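Putative hydrolase (Agrobacterium vitis, PDB 3LLC) probably hydrolyses acyl thioesters and esters, removing fatty acids from acylated proteins and the sugar from acyl glucuronides. Local coordinates at residues Arg85-Leu93 / Thr186-Asn196. Numbering follows the deposited sequence.
Sequences RDGTISRWL and TRALMEDGRAN. With EDO (1,2-ethanediol), chain D.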
loop_
_atom_site.group_PDB
_atom_site.type_symbol
_atom_site.label_atom_id
_atom_site.label_comp_id
_atom_site.label_asym_id
_atom_site.label_seq_id
_atom_site.Cartn_x
_atom_site.Cartn_y
_atom_site.Cartn_z
ATOM N N ARG A 85 8.135 -9.644 12.734
ATOM C CA ARG A 85 9.565 -9.291 12.624
ATOM C C ARG A 85 10.267 -9.893 11.377
ATOM O O ARG A 85 11.395 -9.504 11.063
ATOM C CB ARG A 85 10.318 -9.645 13.912
ATOM C CG ARG A 85 10.607 -11.113 14.042
ATOM C CD ARG A 85 11.543 -11.407 15.212
ATOM N NE ARG A 85 11.812 -12.837 15.309
ATOM C CZ ARG A 85 12.638 -13.524 14.516
ATOM N NH1 ARG A 85 13.300 -12.928 13.528
ATOM N NH2 ARG A 85 12.806 -14.829 14.714
ATOM N N ASP A 86 9.616 -10.840 10.690
ATOM C CA ASP A 86 10.137 -11.367 9.419
ATOM C C ASP A 86 9.657 -10.555 8.204
ATOM O O ASP A 86 10.106 -10.796 7.085
ATOM C CB ASP A 86 9.781 -12.860 9.254
ATOM C CG ASP A 86 10.487 -13.760 10.270
ATOM O OD1 ASP A 86 11.608 -13.443 10.680
ATOM O OD2 ASP A 86 9.909 -14.771 10.709
ATOM N N GLY A 87 8.751 -9.604 8.410
ATOM C CA GLY A 87 8.263 -8.756 7.353
ATOM C C GLY A 87 9.280 -7.798 6.726
ATOM O O GLY A 87 10.111 -7.220 7.402
ATOM N N THR A 88 9.187 -7.635 5.408
ATOM C CA THR A 88 10.016 -6.701 4.650
ATOM C C THR A 88 9.154 -6.200 3.479
ATOM O O THR A 88 8.162 -6.848 3.085
ATOM C CB THR A 88 11.305 -7.373 4.089
ATOM O OG1 THR A 88 10.923 -8.422 3.178
ATOM C CG2 THR A 88 12.293 -7.943 5.189
ATOM N N ILE A 89 9.531 -5.071 2.888
ATOM C CA ILE A 89 8.900 -4.601 1.675
ATOM C C ILE A 89 8.903 -5.714 0.601
ATOM O O ILE A 89 7.852 -5.933 -0.042
ATOM C CB ILE A 89 9.517 -3.290 1.146
ATOM C CG1 ILE A 89 9.423 -2.142 2.181
ATOM C CG2 ILE A 89 8.838 -2.836 -0.130
ATOM C CD1 ILE A 89 8.036 -1.749 2.529
ATOM N N SER A 90 10.033 -6.395 0.397
ATOM C CA SER A 90 10.071 -7.477 -0.600
ATOM C C SER A 90 9.022 -8.579 -0.339
ATOM O O SER A 90 8.346 -9.049 -1.280
ATOM C CB SER A 90 11.458 -8.101 -0.729
ATOM O OG SER A 90 12.405 -7.185 -1.271
ATOM N N ARG A 91 8.911 -9.040 0.919
ATOM C CA ARG A 91 7.954 -10.107 1.263
ATOM C C ARG A 91 6.496 -9.662 1.132
ATOM O O ARG A 91 5.633 -10.432 0.663
ATOM C CB ARG A 91 8.207 -10.670 2.687
ATOM C CG ARG A 91 9.372 -11.637 2.718
ATOM C CD ARG A 91 9.840 -11.962 4.105
ATOM N NE ARG A 91 8.856 -12.568 5.009
ATOM C CZ ARG A 91 8.562 -13.871 5.089
ATOM N NH1 ARG A 91 9.104 -14.767 4.263
ATOM N NH2 ARG A 91 7.692 -14.285 6.009
ATOM N N TRP A 92 6.212 -8.417 1.536
ATOM C CA TRP A 92 4.849 -7.887 1.489
ATOM C C TRP A 92 4.423 -7.586 0.042
ATOM O O TRP A 92 3.274 -7.816 -0.331
ATOM C CB TRP A 92 4.722 -6.652 2.403
ATOM C CG TRP A 92 4.831 -7.035 3.894
ATOM C CD1 TRP A 92 4.387 -8.184 4.464
ATOM C CD2 TRP A 92 5.385 -6.244 4.982
ATOM N NE1 TRP A 92 4.629 -8.183 5.830
ATOM C CE2 TRP A 92 5.229 -7.007 6.172
ATOM C CE3 TRP A 92 5.993 -4.993 5.061
ATOM C CZ2 TRP A 92 5.650 -6.538 7.433
ATOM C CZ3 TRP A 92 6.435 -4.537 6.310
ATOM C CH2 TRP A 92 6.272 -5.317 7.469
ATOM N N LEU A 93 5.376 -7.169 -0.786
ATOM C CA LEU A 93 5.141 -7.038 -2.219
ATOM C C LEU A 93 4.862 -8.403 -2.852
ATOM O O LEU A 93 3.943 -8.524 -3.678
ATOM C CB LEU A 93 6.355 -6.382 -2.901
ATOM C CG LEU A 93 6.374 -6.394 -4.444
ATOM C CD1 LEU A 93 5.179 -5.556 -5.029
ATOM C CD2 LEU A 93 7.750 -5.807 -4.955
ATOM N N THR A 186 12.800 -3.205 11.999
ATOM C CA THR A 186 13.883 -4.182 12.027
ATOM C C THR A 186 15.038 -3.777 11.077
ATOM O O THR A 186 14.818 -3.031 10.092
ATOM C CB THR A 186 13.414 -5.595 11.627
ATOM O OG1 THR A 186 12.977 -5.575 10.273
ATOM C CG2 THR A 186 12.222 -6.129 12.528
ATOM N N ARG A 187 16.218 -4.282 11.403
ATOM C CA ARG A 187 17.399 -4.132 10.554
ATOM C C ARG A 187 17.082 -4.678 9.151
ATOM O O ARG A 187 17.401 -4.032 8.162
ATOM C CB ARG A 187 18.600 -4.856 11.160
ATOM C CG ARG A 187 19.922 -4.655 10.390
ATOM C CD ARG A 187 21.103 -5.390 11.049
ATOM N NE ARG A 187 22.115 -5.776 10.070
ATOM C CZ ARG A 187 23.250 -6.404 10.359
ATOM N NH1 ARG A 187 23.544 -6.729 11.612
ATOM N NH2 ARG A 187 24.092 -6.711 9.383
ATOM N N ALA A 188 16.438 -5.840 9.081
ATOM C CA ALA A 188 16.035 -6.447 7.778
ATOM C C ALA A 188 15.131 -5.550 6.935
ATOM O O ALA A 188 15.355 -5.389 5.724
ATOM C CB ALA A 188 15.411 -7.865 7.978
ATOM N N LEU A 189 14.130 -4.921 7.556
ATOM C CA LEU A 189 13.299 -3.943 6.870
ATOM C C LEU A 189 14.110 -2.766 6.326
ATOM O O LEU A 189 13.881 -2.336 5.188
ATOM C CB LEU A 189 12.174 -3.402 7.795
ATOM C CG LEU A 189 11.243 -2.371 7.186
ATOM C CD1 LEU A 189 10.014 -3.025 6.544
ATOM C CD2 LEU A 189 10.788 -1.284 8.210
HETATM N N MSE A 190 14.993 -2.195 7.138
HETATM C CA MSE A 190 15.783 -1.034 6.701
HETATM C C MSE A 190 16.709 -1.423 5.503
HETATM O O MSE A 190 16.794 -0.680 4.539
HETATM C CB MSE A 190 16.658 -0.472 7.842
HETATM C CG MSE A 190 15.862 0.046 9.096
HETATM SE SE MSE A 190 14.810 1.533 8.781
HETATM C CE MSE A 190 16.235 2.747 8.288
ATOM N N GLU A 191 17.358 -2.577 5.587
ATOM C CA GLU A 191 18.325 -2.993 4.540
ATOM C C GLU A 191 17.561 -3.280 3.226
ATOM O O GLU A 191 17.917 -2.789 2.164
ATOM C CB GLU A 191 19.112 -4.214 4.987
ATOM C CG GLU A 191 20.152 -3.933 6.082
ATOM C CD GLU A 191 20.792 -5.170 6.665
ATOM O OE1 GLU A 191 20.359 -6.319 6.408
ATOM O OE2 GLU A 191 21.747 -4.975 7.427
ATOM N N ASP A 192 16.463 -4.007 3.337
ATOM C CA ASP A 192 15.643 -4.373 2.164
ATOM C C ASP A 192 14.873 -3.188 1.578
ATOM O O ASP A 192 14.544 -3.205 0.393
ATOM C CB ASP A 192 14.744 -5.574 2.515
ATOM C CG ASP A 192 13.749 -5.937 1.401
ATOM O OD1 ASP A 192 14.137 -6.706 0.510
ATOM O OD2 ASP A 192 12.610 -5.454 1.417
ATOM N N GLY A 193 14.622 -2.120 2.367
ATOM C CA GLY A 193 13.970 -0.952 1.845
ATOM C C GLY A 193 14.787 -0.317 0.704
ATOM O O GLY A 193 14.195 0.213 -0.246
ATOM N N ARG A 194 16.105 -0.417 0.766
ATOM C CA ARG A 194 16.979 0.098 -0.298
ATOM C C ARG A 194 16.898 -0.771 -1.571
ATOM O O ARG A 194 17.035 -0.244 -2.699
ATOM C CB ARG A 194 18.428 0.295 0.180
ATOM C CG ARG A 194 18.615 1.656 0.893
ATOM C CD ARG A 194 19.997 1.772 1.582
ATOM N NE ARG A 194 20.172 3.132 2.119
ATOM C CZ ARG A 194 20.674 4.170 1.453
ATOM N NH1 ARG A 194 21.100 4.037 0.197
ATOM N NH2 ARG A 194 20.791 5.354 2.057
ATOM N N ALA A 195 16.694 -2.078 -1.390
ATOM C CA ALA A 195 16.437 -2.991 -2.528
ATOM C C ALA A 195 15.187 -2.564 -3.300
ATOM O O ALA A 195 15.104 -2.788 -4.481
ATOM C CB ALA A 195 16.329 -4.464 -2.083
ATOM N N ASN A 196 14.224 -1.931 -2.641
ATOM C CA ASN A 196 12.959 -1.508 -3.242
ATOM C C ASN A 196 12.806 0.010 -3.501
ATOM O O ASN A 196 11.689 0.531 -3.712
ATOM C CB ASN A 196 11.808 -2.007 -2.346
ATOM C CG ASN A 196 11.645 -3.505 -2.404
ATOM O OD1 ASN A 196 11.019 -4.015 -3.342
ATOM N ND2 ASN A 196 12.201 -4.243 -1.397
HETATM C C1 EDO D . 13.652 -1.324 -7.211
HETATM O O1 EDO D . 13.730 -2.741 -7.489
HETATM C C2 EDO D . 12.482 -0.686 -7.940
HETATM O O2 EDO D . 12.913 0.377 -8.787
HETATM O O HOH W 1 12.288 -8.014 9.076
HETATM O O HOH W 2 12.097 -3.834 3.537
#
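D192 of helix 187-195 reaches across to the first turn of helix 89-103 and binds S90 twice, joining a short helix, which follows strand 183-186, to helix 89-103, which leads into strand 107-113 of the central sheet of this alpha/beta-hydrolase fold. With CG anti to the backbone N (chi1 174°), the carboxylate extends to the N-terminal turn. There OD2 accepts from S90 N (2.9 Å) on its syn side, 21° out of the carboxylate plane, while OD1 takes the S90 OG hydroxyl at 2.5 Å through its syn lone pair. T88 is the N-cap of this turn: its OG1 accepts from R91 N, and its side chain crosses that of D192 at about a right angle, with CB 3.5 Å from OD2. A negative charge beside this helix start would be expected to suit the helix dipole. A water links the two backbones to the carboxylate, donating to D192 OD2 and L189 O and accepting from I89 N. Toward the start of helix 187-195, L189 CD1 meets W92 CZ3 at 3.9 Å, the two side chains also roughly perpendicular; the indole NE1 is bonded to S75 O. N196 slides past I89 in the opposite direction, CG 3.7 Å from I89 CG2, and its OD1 accepts from R122 NE of helix 115-128. The other amide atom, ND2, donates to S90 OG at 3.0 Å, a nearly straight bond with the oxygen only 6° out of the amide plane.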